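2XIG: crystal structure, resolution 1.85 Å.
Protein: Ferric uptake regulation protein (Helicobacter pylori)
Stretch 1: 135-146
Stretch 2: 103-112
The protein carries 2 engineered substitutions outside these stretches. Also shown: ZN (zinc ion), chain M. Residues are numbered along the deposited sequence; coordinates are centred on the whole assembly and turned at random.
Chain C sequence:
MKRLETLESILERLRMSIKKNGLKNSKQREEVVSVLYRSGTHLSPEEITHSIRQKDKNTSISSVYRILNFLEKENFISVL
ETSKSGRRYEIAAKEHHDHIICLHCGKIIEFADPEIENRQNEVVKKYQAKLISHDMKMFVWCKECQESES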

# COMPACT_ATOMS: atom_id res chain seq x y z
N ASP C 135 -10.73 -0.70 19.61
CA ASP C 135 -9.42 -0.91 19.02
C ASP C 135 -8.98 0.46 18.53
O ASP C 135 -9.66 1.08 17.70
CB ASP C 135 -9.50 -1.90 17.86
CG ASP C 135 -8.15 -2.18 17.24
OD1 ASP C 135 -7.39 -2.98 17.81
OD2 ASP C 135 -7.85 -1.61 16.17
N MET C 136 -7.85 0.94 19.05
CA MET C 136 -7.37 2.27 18.73
C MET C 136 -5.89 2.19 18.43
O MET C 136 -5.11 1.76 19.27
CB MET C 136 -7.65 3.23 19.89
CG MET C 136 -6.97 4.59 19.78
SD MET C 136 -7.46 5.68 21.14
CE MET C 136 -6.35 7.06 20.95
N LYS C 137 -5.52 2.57 17.21
CA LYS C 137 -4.11 2.61 16.81
C LYS C 137 -3.83 3.97 16.23
O LYS C 137 -4.62 4.49 15.44
CB LYS C 137 -3.79 1.54 15.77
CG LYS C 137 -4.05 0.12 16.21
CD LYS C 137 -4.23 -0.78 15.00
CE LYS C 137 -5.03 -2.02 15.35
NZ LYS C 137 -5.92 -2.40 14.23
N MET C 138 -2.71 4.56 16.63
CA MET C 138 -2.29 5.81 16.03
C MET C 138 -0.98 5.61 15.30
O MET C 138 -0.05 5.04 15.84
CB MET C 138 -2.16 6.91 17.08
CG MET C 138 -3.48 7.60 17.38
SD MET C 138 -3.76 7.59 19.13
CE MET C 138 -2.40 8.59 19.70
N PHE C 139 -0.93 6.08 14.06
CA PHE C 139 0.26 5.91 13.23
C PHE C 139 1.00 7.23 13.15
O PHE C 139 0.40 8.27 12.89
CB PHE C 139 -0.14 5.42 11.83
CG PHE C 139 -0.77 4.06 11.85
CD1 PHE C 139 0.03 2.92 11.86
CD2 PHE C 139 -2.15 3.91 11.89
CE1 PHE C 139 -0.54 1.66 11.89
CE2 PHE C 139 -2.72 2.64 11.93
CZ PHE C 139 -1.91 1.52 11.92
N VAL C 140 2.30 7.20 13.39
CA VAL C 140 3.07 8.42 13.57
C VAL C 140 4.42 8.34 12.88
O VAL C 140 4.81 7.29 12.39
CB VAL C 140 3.34 8.65 15.07
CG1 VAL C 140 2.03 8.73 15.85
CG2 VAL C 140 4.22 7.54 15.63
N TRP C 141 5.12 9.47 12.85
CA TRP C 141 6.58 9.48 12.74
C TRP C 141 7.10 9.74 14.14
O TRP C 141 6.80 10.78 14.74
CB TRP C 141 7.06 10.59 11.81
CG TRP C 141 6.46 10.58 10.46
CD1 TRP C 141 5.84 9.53 9.85
CD2 TRP C 141 6.44 11.66 9.51
NE1 TRP C 141 5.42 9.89 8.59
CE2 TRP C 141 5.78 11.19 8.36
CE3 TRP C 141 6.92 12.98 9.53
CZ2 TRP C 141 5.58 12.00 7.23
CZ3 TRP C 141 6.72 13.78 8.41
CH2 TRP C 141 6.06 13.28 7.27
N CYS C 142 7.86 8.80 14.68
CA CYS C 142 8.27 8.89 16.08
C CYS C 142 9.37 9.93 16.24
O CYS C 142 9.93 10.42 15.25
CB CYS C 142 8.73 7.52 16.60
SG CYS C 142 10.42 7.07 16.14
N LYS C 143 9.65 10.27 17.49
CA LYS C 143 10.69 11.23 17.81
C LYS C 143 12.02 10.87 17.15
O LYS C 143 12.68 11.73 16.56
CB LYS C 143 10.87 11.31 19.33
CG LYS C 143 11.88 12.34 19.78
CD LYS C 143 12.01 12.34 21.29
CE LYS C 143 12.98 13.41 21.77
NZ LYS C 143 14.36 13.20 21.22
N GLU C 144 12.41 9.61 17.25
CA GLU C 144 13.74 9.19 16.79
C GLU C 144 13.90 9.30 15.26
O GLU C 144 14.96 9.68 14.77
CB GLU C 144 14.07 7.78 17.27
CG GLU C 144 14.43 7.68 18.77
CD GLU C 144 13.26 7.98 19.69
OE1 GLU C 144 12.11 7.60 19.35
OE2 GLU C 144 13.47 8.60 20.75
N CYS C 145 12.84 8.97 14.53
CA CYS C 145 12.88 9.06 13.06
C CYS C 145 12.80 10.49 12.54
O CYS C 145 13.29 10.79 11.45
CB CYS C 145 11.76 8.21 12.43
SG CYS C 145 12.01 6.45 12.61
N GLN C 146 12.20 11.38 13.33
CA GLN C 146 12.12 12.79 12.94
C GLN C 146 13.46 13.49 13.12
O GLN C 146 13.68 14.56 12.56
CB GLN C 146 11.04 13.53 13.74
CG GLN C 146 9.61 13.28 13.27
CD GLN C 146 8.60 14.08 14.08
OE1 GLN C 146 8.06 13.60 15.08
NE2 GLN C 146 8.35 15.31 13.67
ZN ZN M . 10.32 5.70 14.11
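Stretch 2, residues 103-112: LHCGKIIEFA

Stretch 2 opens as a loop across the end of the strand 135-141 and becomes a strand itself at 108-111. The contacts first advance along stretch 1, from Leu-103 by Val-140 to Lys-107 by Cys-142 (CA to CA 7.9 Å), and then return, since Phe-111 meets Met-136 and Met-138. Where the two begin to touch, CA of Leu-103 lies 5.8 Å from CA of Val-140, and there the single cross-stretch backbone hydrogen bond forms: Leu-103 N donates to Val-140 O at 2.7 Å, with a nearly straight N-H...O angle of 166°. Leu-103 CG packs 3.9 Å from Phe-139 CB.

Beyond this point sulfur takes over as acceptor and ligand. Zinc is bound by Cys-105 SG at 2.3 Å, Cys-142 SG at 2.5 Å and Cys-145 SG at 2.4 Å, with one further ligand elsewhere in the structure. Two of these sulfurs also accept backbone N-H groups: Lys-107 N reaches Cys-105 SG at 3.5 Å (156°), and Cys-145 N reaches Cys-142 SG at 3.5 Å (158°), the latter capping the helical turn. Gly-106, with phi 81°, carries the chain between Cys-105 and Lys-107.

Lys-107 NZ is paired by a salt bridge to Glu-144 OE1 at 2.5 Å. At the far end the contact is apolar and sulfur-aromatic: Phe-111 CZ lies 3.4 Å from Met-136 CE, at the ring edge, and 3.7 Å from Met-138 SD, which approaches obliquely.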

# COMPACT_ATOMS: atom_id res chain seq x y z
N LEU C 103 5.34 4.77 11.46
CA LEU C 103 5.27 4.32 10.07
C LEU C 103 6.64 4.14 9.42
O LEU C 103 6.75 3.49 8.38
CB LEU C 103 4.47 5.31 9.24
CG LEU C 103 2.98 5.33 9.56
CD1 LEU C 103 2.38 6.66 9.15
CD2 LEU C 103 2.27 4.16 8.88
N HIS C 104 7.67 4.72 10.02
CA HIS C 104 8.99 4.67 9.40
C HIS C 104 9.84 3.53 9.95
O HIS C 104 10.42 2.77 9.18
CB HIS C 104 9.71 6.02 9.54
CG HIS C 104 11.01 6.08 8.78
ND1 HIS C 104 11.08 5.92 7.41
CD2 HIS C 104 12.28 6.27 9.20
CE1 HIS C 104 12.34 6.02 7.02
NE2 HIS C 104 13.09 6.23 8.09
N CYS C 105 9.89 3.41 11.28
CA CYS C 105 10.77 2.42 11.91
C CYS C 105 10.01 1.24 12.54
O CYS C 105 10.62 0.27 12.97
CB CYS C 105 11.68 3.08 12.93
SG CYS C 105 10.87 3.48 14.52
N GLY C 106 8.69 1.34 12.59
CA GLY C 106 7.87 0.24 13.07
C GLY C 106 7.79 0.12 14.59
O GLY C 106 7.13 -0.77 15.11
N LYS C 107 8.45 1.03 15.29
CA LYS C 107 8.43 1.05 16.75
C LYS C 107 7.00 1.15 17.28
O LYS C 107 6.18 1.88 16.73
CB LYS C 107 9.26 2.24 17.25
CG LYS C 107 9.11 2.57 18.71
CD LYS C 107 9.79 3.90 19.01
CE LYS C 107 11.23 3.88 18.53
NZ LYS C 107 11.89 5.19 18.72
N ILE C 108 6.72 0.44 18.37
CA ILE C 108 5.40 0.48 18.99
C ILE C 108 5.50 1.11 20.37
O ILE C 108 6.36 0.74 21.17
CB ILE C 108 4.76 -0.92 19.10
CG1 ILE C 108 4.49 -1.50 17.71
CG2 ILE C 108 3.47 -0.87 19.93
CD1 ILE C 108 4.40 -3.01 17.69
N ILE C 109 4.63 2.08 20.62
CA ILE C 109 4.59 2.76 21.91
C ILE C 109 3.22 2.49 22.53
O ILE C 109 2.19 2.68 21.88
CB ILE C 109 4.81 4.27 21.76
CG1 ILE C 109 6.24 4.56 21.28
CG2 ILE C 109 4.54 5.01 23.06
CD1 ILE C 109 6.48 6.00 20.89
N GLU C 110 3.20 2.03 23.78
CA GLU C 110 1.95 1.75 24.47
C GLU C 110 1.45 3.00 25.18
O GLU C 110 2.24 3.80 25.66
CB GLU C 110 2.15 0.65 25.52
CG GLU C 110 2.73 -0.65 24.98
CD GLU C 110 3.02 -1.66 26.10
OE1 GLU C 110 2.77 -1.32 27.27
OE2 GLU C 110 3.49 -2.77 25.80
N PHE C 111 0.13 3.18 25.26
CA PHE C 111 -0.40 4.27 26.05
C PHE C 111 -1.75 3.92 26.65
O PHE C 111 -2.50 3.13 26.09
CB PHE C 111 -0.50 5.58 25.24
CG PHE C 111 -1.59 5.59 24.20
CD1 PHE C 111 -1.35 5.15 22.91
CD2 PHE C 111 -2.86 6.06 24.52
CE1 PHE C 111 -2.34 5.16 21.95
CE2 PHE C 111 -3.86 6.08 23.57
CZ PHE C 111 -3.60 5.63 22.27
N ALA C 112 -2.03 4.52 27.80
CA ALA C 112 -3.33 4.38 28.44
C ALA C 112 -3.70 5.76 28.91
O ALA C 112 -3.09 6.29 29.83
CB ALA C 112 -3.24 3.42 29.62